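Local structure of mandelate racemase/muconate lactonizing enzyme-like protein (Roseovarius sp. TM1035, 3RCY) at residues R52-I55 / E56-A60; R110-P113 / V114-L118. The protein is probably a magnesium-dependent isomerase or lyase of the enolase superfamily, in the mandelate racemase/muconate lactonizing enzyme group, whose physiological substrate is not established. One frame throughout, in Å; residues are numbered along the deposited sequence.

Contact 1: residues R52-I55 / E56-A60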
ATOM      1  N   ARG A  52       7.554  36.358  26.686  1.00 13.43           N
ATOM      2  CA  ARG A  52       7.420  37.800  26.443  1.00 14.35           C
ATOM      3  C   ARG A  52       8.346  38.275  25.325  1.00 13.41           C
ATOM      4  O   ARG A  52       7.914  38.978  24.408  1.00 12.70           O
ATOM      5  CB  ARG A  52       7.723  38.610  27.702  1.00 16.16           C
ATOM      6  CG  ARG A  52       6.577  38.778  28.654  1.00 31.59           C
ATOM      7  CD  ARG A  52       6.977  39.722  29.811  1.00 19.59           C
ATOM      8  NE  ARG A  52       6.293  39.336  31.040  1.00 32.42           N
ATOM      9  CZ  ARG A  52       5.107  39.803  31.420  1.00 21.61           C
ATOM     10  NH1 ARG A  52       4.462  40.701  30.676  1.00 32.56           N
ATOM     11  NH2 ARG A  52       4.574  39.380  32.561  1.00 32.65           N
ATOM     12  N   ALA A  53       9.618  37.892  25.411  1.00 13.19           N
ATOM     13  CA  ALA A  53      10.604  38.296  24.413  1.00 13.23           C
ATOM     14  C   ALA A  53      10.243  37.732  23.034  1.00 12.39           C
ATOM     15  O   ALA A  53      10.376  38.426  22.033  1.00 11.89           O
ATOM     16  CB  ALA A  53      12.010  37.871  24.830  1.00 13.16           C
ATOM     17  N   VAL A  54       9.766  36.486  22.995  1.00 11.88           N
ATOM     18  CA  VAL A  54       9.376  35.845  21.728  1.00 11.54           C
ATOM     19  C   VAL A  54       8.191  36.582  21.097  1.00 12.38           C
ATOM     20  O   VAL A  54       8.219  36.915  19.902  1.00 12.60           O
ATOM     21  CB  VAL A  54       9.042  34.336  21.928  1.00 11.39           C
ATOM     22  CG1 VAL A  54       8.370  33.732  20.670  1.00 10.77           C
ATOM     23  CG2 VAL A  54      10.307  33.555  22.294  1.00 11.08           C
ATOM     24  N   ILE A  55       7.158  36.835  21.908  1.00 12.76           N
ATOM     25  CA  ILE A  55       5.942  37.522  21.449  1.00 13.25           C
ATOM     26  C   ILE A  55       6.268  38.923  20.918  1.00 13.49           C
ATOM     27  O   ILE A  55       5.851  39.285  19.817  1.00 13.14           O
ATOM     28  CB  ILE A  55       4.873  37.576  22.571  1.00 13.32           C
ATOM     29  CG1 ILE A  55       4.349  36.162  22.861  1.00 14.04           C
ATOM     30  CG2 ILE A  55       3.718  38.494  22.193  1.00 14.23           C
ATOM     31  CD1 ILE A  55       3.642  36.026  24.209  1.00 13.17           C
ATOM     32  N   GLU A  56       7.038  39.687  21.692  1.00 13.78           N
ATOM     33  CA  GLU A  56       7.467  41.026  21.282  1.00 14.81           C
ATOM     34  C   GLU A  56       8.218  41.001  19.944  1.00 14.34           C
ATOM     35  O   GLU A  56       7.982  41.848  19.084  1.00 14.62           O
ATOM     36  CB  GLU A  56       8.315  41.697  22.386  1.00 16.38           C
ATOM     37  CG  GLU A  56       7.496  42.178  23.588  1.00 28.91           C
ATOM     38  CD  GLU A  56       8.353  42.638  24.770  1.00 19.55           C
ATOM     39  OE1 GLU A  56       9.601  42.562  24.679  1.00 30.43           O
ATOM     40  OE2 GLU A  56       7.778  43.074  25.796  1.00 30.02           O
ATOM     41  N   ASP A  57       9.099  40.014  19.770  1.00 13.49           N
ATOM     42  CA  ASP A  57       9.843  39.844  18.518  1.00 13.68           C
ATOM     43  C   ASP A  57       8.902  39.584  17.339  1.00 13.26           C
ATOM     44  O   ASP A  57       8.939  40.304  16.341  1.00 13.18           O
ATOM     45  CB  ASP A  57      10.858  38.702  18.638  1.00 14.28           C
ATOM     46  CG  ASP A  57      11.743  38.573  17.410  1.00 12.54           C
ATOM     47  OD1 ASP A  57      11.231  38.201  16.334  1.00 15.00           O
ATOM     48  OD2 ASP A  57      12.960  38.831  17.518  1.00 15.11           O
ATOM     49  N   VAL A  58       8.075  38.548  17.467  1.00 12.63           N
ATOM     50  CA  VAL A  58       7.105  38.179  16.431  1.00 12.64           C
ATOM     51  C   VAL A  58       6.234  39.376  16.020  1.00 12.89           C
ATOM     52  O   VAL A  58       6.073  39.668  14.825  1.00 12.77           O
ATOM     53  CB  VAL A  58       6.212  36.995  16.909  1.00 12.64           C
ATOM     54  CG1 VAL A  58       5.033  36.773  15.951  1.00  9.31           C
ATOM     55  CG2 VAL A  58       7.060  35.707  17.033  1.00  9.35           C
ATOM     56  N   PHE A  59       5.660  40.057  17.012  1.00 12.48           N
ATOM     57  CA  PHE A  59       4.839  41.226  16.730  1.00 13.32           C
ATOM     58  C   PHE A  59       5.619  42.337  16.022  1.00 13.32           C
ATOM     59  O   PHE A  59       5.182  42.823  14.984  1.00 13.07           O
ATOM     60  CB  PHE A  59       4.168  41.775  17.993  1.00 14.01           C
ATOM     61  CG  PHE A  59       3.367  43.028  17.746  1.00 15.17           C
ATOM     62  CD1 PHE A  59       2.132  42.965  17.104  1.00 14.97           C
ATOM     63  CD2 PHE A  59       3.856  44.275  18.141  1.00 15.48           C
ATOM     64  CE1 PHE A  59       1.384  44.122  16.863  1.00 15.54           C
ATOM     65  CE2 PHE A  59       3.115  45.442  17.904  1.00 15.81           C
ATOM     66  CZ  PHE A  59       1.871  45.354  17.263  1.00 15.96           C
ATOM     67  N   ALA A  60       6.770  42.725  16.572  1.00 13.72           N
ATOM     68  CA  ALA A  60       7.527  43.851  16.007  1.00 13.98           C
ATOM     69  C   ALA A  60       8.020  43.536  14.596  1.00 14.09           C
ATOM     70  O   ALA A  60       7.998  44.395  13.721  1.00 13.62           O
ATOM     71  CB  ALA A  60       8.706  44.251  16.919  1.00 14.64           C
TER
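Glu56 lies alongside the carbonyl oxygen of Arg52, one helical turn back. Its CG stands beside its own backbone N (chi1 -74°), which lays the CH2 groups against that oxygen; Glu56 CG comes to 3.3 Å of Arg52 O. The same oxygen accepts the N-H of Glu56, with Glu56 N to Arg52 O at 2.9 Å. The carboxylate and the guanidinium do not meet: Glu56 OE2 and Arg52 NH1 stay 6.4 Å apart. Arg52 turns its NE to Glu49 in a salt bridge instead.

On another face of the helix, Val58 sets one methyl against Val54. Val58 CG2 sits 4.3 Å from Val54 CG1, a loose apolar touch at a spacing of i to i+4. Val58 CG2 is also 3.3 Å from Val54 O, because CG1 takes the place anti to the backbone N (chi1 169°) and leaves CG2 beside that N. The backbone bond between these two is nearly straight, Val58 N to Val54 O at 2.9 Å. Phe59 N bonds to Ile55 O in the same way.

This is an ordinary amphipathic alpha-helix, residues 48-63 of the N-terminal capping domain. Asp57 bridges to Arg61 and also accepts the backbone N-H of Gly47 of the second subunit, whose Val46 packs on Val54 and Val58. Those two valines also reach Ala94 of helix 89-110. Ile55 and Phe59 lie on strands 4-12 and 24-31 of the antiparallel sheet.

Contact 2: residues R110-P113 / V114-L118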
ATOM      1  N   ARG A 110     -15.534  45.905  11.919  1.00 17.27           N
ATOM      2  CA  ARG A 110     -16.647  45.511  11.050  1.00 18.05           C
ATOM      3  C   ARG A 110     -18.017  45.703  11.708  1.00 17.41           C
ATOM      4  O   ARG A 110     -19.038  45.665  11.023  1.00 17.20           O
ATOM      5  CB  ARG A 110     -16.517  44.041  10.667  1.00 18.88           C
ATOM      6  CG  ARG A 110     -15.237  43.677   9.961  1.00 25.61           C
ATOM      7  CD  ARG A 110     -15.433  43.544   8.480  1.00 20.71           C
ATOM      8  NE  ARG A 110     -14.231  43.005   7.842  1.00 25.21           N
ATOM      9  CZ  ARG A 110     -13.259  43.755   7.339  1.00 21.88           C
ATOM     10  NH1 ARG A 110     -13.344  45.081   7.387  1.00 25.37           N
ATOM     11  NH2 ARG A 110     -12.201  43.175   6.782  1.00 24.75           N
ATOM     12  N   GLY A 111     -18.029  45.869  13.029  1.00 16.91           N
ATOM     13  CA  GLY A 111     -19.279  45.916  13.805  1.00 16.54           C
ATOM     14  C   GLY A 111     -20.013  44.575  13.835  1.00 15.81           C
ATOM     15  O   GLY A 111     -21.243  44.541  13.919  1.00 16.14           O
ATOM     16  N   ARG A 112     -19.260  43.474  13.761  1.00 15.00           N
ATOM     17  CA  ARG A 112     -19.833  42.115  13.734  1.00 14.51           C
ATOM     18  C   ARG A 112     -19.084  41.169  14.673  1.00 14.45           C
ATOM     19  O   ARG A 112     -17.890  41.367  14.931  1.00 14.62           O
ATOM     20  CB  ARG A 112     -19.807  41.532  12.304  1.00 14.22           C
ATOM     21  CG  ARG A 112     -20.604  42.335  11.245  1.00 16.42           C
ATOM     22  CD  ARG A 112     -22.141  42.306  11.457  1.00 15.31           C
ATOM     23  NE  ARG A 112     -22.710  40.952  11.363  1.00 16.38           N
ATOM     24  CZ  ARG A 112     -23.533  40.409  12.261  1.00 15.58           C
ATOM     25  NH1 ARG A 112     -23.925  41.097  13.335  1.00 16.26           N
ATOM     26  NH2 ARG A 112     -23.986  39.178  12.079  1.00 15.81           N
ATOM     27  N   PRO A 113     -19.768  40.122  15.169  1.00 13.62           N
ATOM     28  CA  PRO A 113     -19.039  39.083  15.898  1.00 13.05           C
ATOM     29  C   PRO A 113     -18.056  38.374  14.976  1.00 13.05           C
ATOM     30  O   PRO A 113     -18.264  38.341  13.758  1.00 13.30           O
ATOM     31  CB  PRO A 113     -20.134  38.114  16.349  1.00 12.81           C
ATOM     32  CG  PRO A 113     -21.346  38.476  15.581  1.00 17.67           C
ATOM     33  CD  PRO A 113     -21.223  39.880  15.134  1.00 13.62           C
ATOM     34  N   VAL A 114     -16.990  37.827  15.548  1.00 12.96           N
ATOM     35  CA  VAL A 114     -15.984  37.112  14.760  1.00 13.09           C
ATOM     36  C   VAL A 114     -16.600  35.998  13.889  1.00 13.51           C
ATOM     37  O   VAL A 114     -16.278  35.897  12.702  1.00 13.58           O
ATOM     38  CB  VAL A 114     -14.832  36.591  15.664  1.00 12.60           C
ATOM     39  CG1 VAL A 114     -13.904  35.627  14.907  1.00 13.05           C
ATOM     40  CG2 VAL A 114     -14.029  37.770  16.222  1.00 13.49           C
ATOM     41  N   TRP A 115     -17.491  35.184  14.457  1.00 13.72           N
ATOM     42  CA  TRP A 115     -18.112  34.082  13.688  1.00 14.16           C
ATOM     43  C   TRP A 115     -18.789  34.555  12.397  1.00 13.86           C
ATOM     44  O   TRP A 115     -18.803  33.824  11.396  1.00 13.38           O
ATOM     45  CB  TRP A 115     -19.086  33.231  14.538  1.00 14.90           C
ATOM     46  CG  TRP A 115     -20.241  33.978  15.154  1.00 16.26           C
ATOM     47  CD1 TRP A 115     -20.359  34.362  16.460  1.00 16.05           C
ATOM     48  CD2 TRP A 115     -21.452  34.404  14.503  1.00 16.26           C
ATOM     49  NE1 TRP A 115     -21.553  35.010  16.659  1.00 16.70           N
ATOM     50  CE2 TRP A 115     -22.243  35.052  15.477  1.00 16.93           C
ATOM     51  CE3 TRP A 115     -21.942  34.305  13.193  1.00 16.75           C
ATOM     52  CZ2 TRP A 115     -23.494  35.613  15.182  1.00 16.98           C
ATOM     53  CZ3 TRP A 115     -23.180  34.863  12.897  1.00 16.95           C
ATOM     54  CH2 TRP A 115     -23.944  35.507  13.893  1.00 17.74           C
ATOM     55  N   ALA A 116     -19.348  35.770  12.418  1.00 14.00           N
ATOM     56  CA  ALA A 116     -20.018  36.325  11.241  1.00 14.11           C
ATOM     57  C   ALA A 116     -19.029  36.576  10.097  1.00 14.24           C
ATOM     58  O   ALA A 116     -19.430  36.608   8.931  1.00 14.52           O
ATOM     59  CB  ALA A 116     -20.797  37.612  11.590  1.00 13.95           C
ATOM     60  N   LEU A 117     -17.745  36.728  10.439  1.00 13.25           N
ATOM     61  CA  LEU A 117     -16.682  36.935   9.448  1.00 13.05           C
ATOM     62  C   LEU A 117     -16.084  35.620   8.933  1.00 12.44           C
ATOM     63  O   LEU A 117     -15.277  35.620   8.002  1.00 12.58           O
ATOM     64  CB  LEU A 117     -15.558  37.827  10.025  1.00 13.10           C
ATOM     65  CG  LEU A 117     -15.957  39.151  10.701  1.00 12.25           C
ATOM     66  CD1 LEU A 117     -14.732  39.894  11.244  1.00 13.83           C
ATOM     67  CD2 LEU A 117     -16.788  40.068   9.773  1.00 14.07           C
ATOM     68  N   LEU A 118     -16.482  34.512   9.541  1.00 12.17           N
ATOM     69  CA  LEU A 118     -15.876  33.208   9.257  1.00 12.09           C
ATOM     70  C   LEU A 118     -16.799  32.275   8.470  1.00 11.97           C
ATOM     71  O   LEU A 118     -16.726  31.056   8.625  1.00 11.96           O
ATOM     72  CB  LEU A 118     -15.443  32.531  10.571  1.00 12.40           C
ATOM     73  CG  LEU A 118     -14.452  33.253  11.486  1.00 11.79           C
ATOM     74  CD1 LEU A 118     -14.302  32.482  12.804  1.00 12.40           C
ATOM     75  CD2 LEU A 118     -13.082  33.444  10.800  1.00 12.37           C
TER
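Arg110 meets Leu117 through its aliphatic part: Arg110 CG is 3.9 Å from Leu117 CD2, and the two side chains lie askew. That methyl is at the edge of the guanidinium, which is salt-bridged to Glu69. Gly111 then takes a positive phi as the C' residue of a Schellman motif, ending helix 89-110 and turning the chain.

Arg112 folds back at chi2 and chi3, bringing its guanidinium near Ala116. Arg112 NH2 is 3.6 Å from Ala116 CB. Arg112 NH2 also approaches Trp115 CH2 at 4.1 Å. The guanidinium and indole planes stand 85° apart. The Arg112 NE forms a salt bridge with Glu69 of the third subunit.

Pro113 places its ring over one face of the Trp115 indole. Pro113 CB lies 3.8 Å from the centroid of the five-membered ring of Trp115, a CH-pi contact 26° off the ring normal. Pro113 CG adds a contact with Trp115 CE2 at 3.5 Å. Trp115 CG sits between its own backbone N and carbonyl carbon (chi1 59°), which brings the indole back under the proline. Its NE1 donates to Pro361 O. Pro113 O accepts a weak bond from Ala116 N at 3.1 Å as the chain begins a short helical turn.

With an alanine here in place of Trp115, Pro113 CB and CG would probably lose the indole face they lie on, and Pro361 O its N-H donor. The proline-indole packing holds the turn within its own subunit. The Arg112 charge, paired with Glu69 of the third subunit, probably ties the same turn to the interface.

Overall arrangement
Contacts 1 and 2 follow in series along the N-terminal part of the chain, with centres 27 Å apart and no touch between them. Both are partly buried and both face another subunit, the second at 52-60 and the third at 110-118. Helix 89-110 relates them: its side chains receive the valines of contact 1, and contact 2 begins as that helix ends. Contact 1 is regular helix, built on regular i to i+4 backbone bonds with little side-chain touching between its segments. Contact 2 is an irregular turn, where one weak backbone bond is joined by proline-indole packing. Contact 1 rests on the antiparallel sheet, whereas contact 2 packs on helix 316-327 and adds salt bridges from its two arginines.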